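Local coordinates for ethanolamine utilization protein (PDB 6ARD) that probably forms, as a trimer with two BMC domains in each chain, part of the protein shell of the ethanolamine-utilization bacterial microcompartment, at residues Cys173-Pro178 against Ala185-Thr190; Pro154-Tyr159 against Gln208-Asn213. All coordinates share one frame; numbering follows the deposited sequence. Where two conformers were deposited one is given.

Contact 1 and contact 2 belong to the same BMC domain, with centres 16 Å apart. Contact 1 pairs the outermost strand 171-176 with strand 185-191 and rests on backbone hydrogen bonds; it lies nearer the middle of the chain, yet several residues of Cys173-Pro178 are partly exposed. Contact 2 joins helices 154-167 and 193-212 farther out, where a small, largely buried apolar patch does the work without any hydrogen bond between the segments. Each helix adjoins one of the paired strands in sequence, which nests contact 1 inside the loop closed by contact 2. The two also meet directly: Phe175 CZ lies 3.7 Å from Met158 SD. A second subunit touches both.

Contact 1. Residues Cys173-Pro178 against Ala185-Thr190; sequences CEFFAP and AGALLT
Phe175 and Ala187 form the closest backbone pair of a beta hairpin at the margin of the BMC-domain sheet, their CA atoms 4.3 Å apart. Strands 173-176 and 185-190 run antiparallel, and this non-hydrogen-bonded pair sits between the hydrogen-bonded pairs Glu174-Leu188 and Phe176-Gly186. Packing is close on the face bearing Phe176: the ring, set by a chi1 of -55°, reaches along the neighbouring strand beside the Gly186-Ala187 peptide and brings CZ to 3.7 Å from Leu188 CG. Beyond the strand, Pro178 CB approaches Ala185 CB at 3.6 Å.

Contact is looser at Glu174, where CB stays 4.1 Å from Leu188 CD1 and the chain, bent at chi2, carries its carboxylate away from strand 185-190. On the other face, Phe175 presents its ring edge to Ala187 CB, while Met158 of helix 154-167 and Lys26 of a second subunit pack nearby. At Cys173-Glu174, opposite Leu188, lies a classic beta bulge: Leu188 O accepts from both Cys173 N at 2.9 Å, nearly along the C=O axis, and Glu174 N at 3.3 Å, on a lone pair.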
loop_
_atom_site.group_PDB
_atom_site.type_symbol
_atom_site.label_atom_id
_atom_site.label_comp_id
_atom_site.label_asym_id
_atom_site.label_seq_id
_atom_site.Cartn_x
_atom_site.Cartn_y
_atom_site.Cartn_z
ATOM N N CYS B 173 11.175 -7.269 20.486
ATOM C CA CYS B 173 11.282 -8.502 19.717
ATOM C C CYS B 173 10.944 -8.329 18.247
ATOM O O CYS B 173 11.613 -8.914 17.392
ATOM C CB CYS B 173 10.368 -9.568 20.323
ATOM S SG CYS B 173 10.868 -10.057 21.980
ATOM N N GLU B 174 9.915 -7.545 17.936
ATOM C CA GLU B 174 9.502 -7.311 16.558
ATOM C C GLU B 174 8.932 -5.905 16.467
ATOM O O GLU B 174 8.038 -5.548 17.239
ATOM C CB GLU B 174 8.464 -8.346 16.108
ATOM C CG GLU B 174 7.966 -8.167 14.677
ATOM C CD GLU B 174 9.025 -8.490 13.640
ATOM O OE1 GLU B 174 10.002 -9.192 13.983
ATOM O OE2 GLU B 174 8.881 -8.045 12.481
ATOM N N PHE B 175 9.452 -5.120 15.531
ATOM C CA PHE B 175 9.051 -3.732 15.335
ATOM C C PHE B 175 8.215 -3.637 14.066
ATOM O O PHE B 175 8.670 -4.035 12.988
ATOM C CB PHE B 175 10.285 -2.830 15.252
ATOM C CG PHE B 175 9.977 -1.373 15.006
ATOM C CD1 PHE B 175 9.071 -0.690 15.799
ATOM C CD2 PHE B 175 10.623 -0.681 13.992
ATOM C CE1 PHE B 175 8.802 0.652 15.575
ATOM C CE2 PHE B 175 10.359 0.660 13.762
ATOM C CZ PHE B 175 9.448 1.326 14.554
ATOM N N PHE B 176 6.990 -3.130 14.201
ATOM C CA PHE B 176 6.108 -2.879 13.060
ATOM C C PHE B 176 6.354 -1.441 12.618
ATOM O O PHE B 176 5.667 -0.511 13.043
ATOM C CB PHE B 176 4.649 -3.110 13.436
ATOM C CG PHE B 176 4.373 -4.475 14.012
ATOM C CD1 PHE B 176 4.842 -5.621 13.390
ATOM C CD2 PHE B 176 3.642 -4.607 15.184
ATOM C CE1 PHE B 176 4.584 -6.873 13.922
ATOM C CE2 PHE B 176 3.385 -5.855 15.724
ATOM C CZ PHE B 176 3.855 -6.989 15.092
ATOM N N ALA B 177 7.352 -1.255 11.761
ATOM C CA ALA B 177 7.771 0.088 11.382
ATOM C C ALA B 177 6.637 0.815 10.662
ATOM O O ALA B 177 6.002 0.234 9.771
ATOM C CB ALA B 177 9.006 0.027 10.487
ATOM N N PRO B 178 6.359 2.072 10.998
ATOM C CA PRO B 178 5.275 2.799 10.326
ATOM C C PRO B 178 5.631 3.108 8.883
ATOM O O PRO B 178 6.746 3.569 8.600
ATOM C CB PRO B 178 5.145 4.088 11.151
ATOM C CG PRO B 178 6.470 4.268 11.784
ATOM C CD PRO B 178 7.023 2.897 12.023
ATOM N N ALA B 185 1.282 1.255 13.468
ATOM C CA ALA B 185 2.642 0.882 13.826
ATOM C C ALA B 185 2.624 0.331 15.241
ATOM O O ALA B 185 1.626 0.436 15.956
ATOM C CB ALA B 185 3.596 2.070 13.713
ATOM N N GLY B 186 3.749 -0.240 15.645
ATOM C CA GLY B 186 3.843 -0.795 16.980
ATOM C C GLY B 186 4.994 -1.779 17.075
ATOM O O GLY B 186 5.955 -1.706 16.311
ATOM N N ALA B 187 4.867 -2.701 18.026
ATOM C CA ALA B 187 5.922 -3.677 18.252
ATOM C C ALA B 187 5.389 -4.825 19.095
ATOM O O ALA B 187 4.302 -4.754 19.676
ATOM C CB ALA B 187 7.130 -3.030 18.934
ATOM N N LEU B 188 6.174 -5.898 19.137
ATOM C CA LEU B 188 5.998 -6.975 20.100
ATOM C C LEU B 188 7.138 -6.890 21.105
ATOM O O LEU B 188 8.311 -6.960 20.723
ATOM C CB LEU B 188 5.986 -8.343 19.417
ATOM C CG LEU B 188 4.961 -8.565 18.303
ATOM C CD1 LEU B 188 5.100 -9.970 17.742
ATOM C CD2 LEU B 188 3.542 -8.328 18.800
ATOM N N LEU B 189 6.793 -6.709 22.376
ATOM C CA LEU B 189 7.760 -6.680 23.464
ATOM C C LEU B 189 7.536 -7.899 24.348
ATOM O O LEU B 189 6.391 -8.299 24.587
ATOM C CB LEU B 189 7.625 -5.398 24.289
ATOM C CG LEU B 189 7.483 -4.090 23.502
ATOM C CD1 LEU B 189 7.399 -2.916 24.462
ATOM C CD2 LEU B 189 8.625 -3.899 22.517
ATOM N N THR B 190 8.623 -8.495 24.833
ATOM C CA THR B 190 8.525 -9.680 25.671
ATOM C C THR B 190 9.119 -9.421 27.047
ATOM O O THR B 190 9.890 -8.481 27.260
ATOM C CB THR B 190 9.223 -10.893 25.033
ATOM O OG1 THR B 190 8.770 -12.091 25.675
ATOM C CG2 THR B 190 10.745 -10.806 25.169
#

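Contact 2. Residues Pro154-Tyr159 against Gln208-Asn213; sequences PLEAMY and QSVASN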
loop_
_atom_site.group_PDB
_atom_site.type_symbol
_atom_site.label_atom_id
_atom_site.label_comp_id
_atom_site.label_asym_id
_atom_site.label_seq_id
_atom_site.Cartn_x
_atom_site.Cartn_y
_atom_site.Cartn_z
ATOM N N PRO B 154 0.962 6.057 13.651
ATOM C CA PRO B 154 2.427 6.201 13.609
ATOM C C PRO B 154 3.046 7.006 14.744
ATOM O O PRO B 154 3.850 6.462 15.507
ATOM C CB PRO B 154 2.659 6.881 12.254
ATOM C CG PRO B 154 1.520 6.387 11.403
ATOM C CD PRO B 154 0.341 6.310 12.338
ATOM N N LEU B 155 2.697 8.287 14.878
ATOM C CA LEU B 155 3.370 9.125 15.867
ATOM C C LEU B 155 3.051 8.663 17.282
ATOM O O LEU B 155 3.949 8.554 18.124
ATOM C CB LEU B 155 2.980 10.590 15.677
ATOM C CG LEU B 155 3.665 11.582 16.623
ATOM C CD1 LEU B 155 3.969 12.890 15.905
ATOM C CD2 LEU B 155 2.809 11.850 17.848
ATOM N N GLU B 156 1.775 8.395 17.563
ATOM C CA GLU B 156 1.403 7.886 18.878
ATOM C C GLU B 156 2.185 6.625 19.216
ATOM O O GLU B 156 2.626 6.447 20.357
ATOM C CB GLU B 156 -0.099 7.607 18.933
ATOM C CG GLU B 156 -0.984 8.819 18.680
ATOM C CD GLU B 156 -1.376 8.974 17.219
ATOM O OE1 GLU B 156 -0.478 8.955 16.350
ATOM O OE2 GLU B 156 -2.588 9.098 16.939
ATOM N N ALA B 157 2.368 5.736 18.236
ATOM C CA ALA B 157 3.043 4.468 18.493
ATOM C C ALA B 157 4.507 4.684 18.850
ATOM O O ALA B 157 5.019 4.084 19.802
ATOM C CB ALA B 157 2.920 3.552 17.275
ATOM N N MET B 158 5.200 5.538 18.096
ATOM C CA MET B 158 6.613 5.768 18.373
ATOM C C MET B 158 6.804 6.385 19.751
ATOM O O MET B 158 7.707 5.993 20.499
ATOM C CB MET B 158 7.218 6.660 17.291
ATOM C CG MET B 158 7.081 6.089 15.889
ATOM S SD MET B 158 7.802 4.449 15.723
ATOM C CE MET B 158 9.529 4.828 15.963
ATOM N N TYR B 159 5.963 7.356 20.104
ATOM C CA TYR B 159 6.035 7.956 21.431
ATOM C C TYR B 159 5.651 6.951 22.510
ATOM O O TYR B 159 6.340 6.827 23.531
ATOM C CB TYR B 159 5.127 9.184 21.494
ATOM C CG TYR B 159 5.156 9.892 22.828
ATOM C CD1 TYR B 159 6.168 10.791 23.137
ATOM C CD2 TYR B 159 4.162 9.675 23.769
ATOM C CE1 TYR B 159 6.194 11.443 24.353
ATOM C CE2 TYR B 159 4.181 10.321 24.990
ATOM C CZ TYR B 159 5.198 11.205 25.276
ATOM O OH TYR B 159 5.218 11.852 26.489
ATOM N N GLN B 208 -3.085 8.019 24.955
ATOM C CA GLN B 208 -4.138 8.921 25.407
ATOM C C GLN B 208 -3.610 10.334 25.621
ATOM O O GLN B 208 -4.309 11.313 25.335
ATOM C CB GLN B 208 -4.767 8.393 26.693
ATOM C CG GLN B 208 -5.579 7.126 26.516
ATOM C CD GLN B 208 -6.197 6.663 27.815
ATOM O OE1 GLN B 208 -7.309 7.060 28.162
ATOM N NE2 GLN B 208 -5.474 5.823 28.549
ATOM N N SER B 209 -2.383 10.467 26.128
ATOM C CA SER B 209 -1.837 11.801 26.366
ATOM C C SER B 209 -1.602 12.533 25.051
ATOM O O SER B 209 -1.869 13.737 24.949
ATOM C CB SER B 209 -0.540 11.714 27.171
ATOM O OG SER B 209 0.561 11.399 26.338
ATOM N N VAL B 210 -1.106 11.828 24.031
ATOM C CA VAL B 210 -0.932 12.447 22.720
ATOM C C VAL B 210 -2.276 12.900 22.169
ATOM O O VAL B 210 -2.386 13.969 21.556
ATOM C CB VAL B 210 -0.220 11.479 21.756
ATOM C CG1 VAL B 210 -0.054 12.120 20.376
ATOM C CG2 VAL B 210 1.132 11.075 22.313
ATOM N N ALA B 211 -3.324 12.102 22.388
ATOM C CA ALA B 211 -4.635 12.454 21.858
ATOM C C ALA B 211 -5.179 13.721 22.505
ATOM O O ALA B 211 -5.932 14.464 21.868
ATOM C CB ALA B 211 -5.610 11.292 22.058
ATOM N N SER B 212 -4.808 13.982 23.759
ATOM C CA SER B 212 -5.258 15.174 24.467
ATOM C C SER B 212 -4.446 16.414 24.121
ATOM O O SER B 212 -4.844 17.519 24.507
ATOM C CB SER B 212 -5.194 14.936 25.978
ATOM O OG SER B 212 -3.851 14.795 26.413
ATOM N N ASN B 213 -3.324 16.261 23.419
ATOM C CA ASN B 213 -2.455 17.377 23.068
ATOM C C ASN B 213 -1.628 17.017 21.841
ATOM O O ASN B 213 -0.400 16.889 21.935
ATOM C CB ASN B 213 -1.539 17.735 24.239
ATOM C CG ASN B 213 -0.620 18.903 23.929
ATOM O OD1 ASN B 213 -1.006 19.855 23.248
ATOM N ND2 ASN B 213 0.614 18.825 24.417
#
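The Tyr159 ring meets Val210 and Ser209 along its CD2-CE2 side, and both approach it obliquely. Val210 CG2 comes to 3.6 Å from Tyr159 CD2, the shortest approach between the two segments, whereas Ser209 OG stays 4.0 Å from Tyr159 CE2 in a plain packing contact; the hydroxyl hydrogen-bonds instead to Ala206 O within its own helix. The Tyr159 and Val210 side chains lie alongside one another, pointing opposite ways. A chi1 of -179°, with CG anti to the backbone N, extends the ring toward the second helix.

Val210 is the hub. Its two methyls divide the work: while CG2 serves the ring, CG1, the branch anti to the backbone N, touches both Leu155 CD2 and Glu156 CG, 3.8 Å from each. Glu156 thus contributes the aliphatic part of its side chain, and its carboxylate takes no part in the grip on Val210. Ile121, from a loop, packs against Glu156 on one helix and Ala211 on the other, bridging the pair.

No hydrogen bond crosses between the segments. On helix 154-167, a second subunit packs against Leu155 through Ser12 and against Glu156 through Leu79. The short helical segments cross at an oblique angle, 133° between their N-to-C directions, with the axes 9.9 Å apart, and Val210 contributes the largest single share of the buried surface. Such packing of two helices accompanying an antiparallel sheet belongs to the alpha/beta fold of the BMC domain.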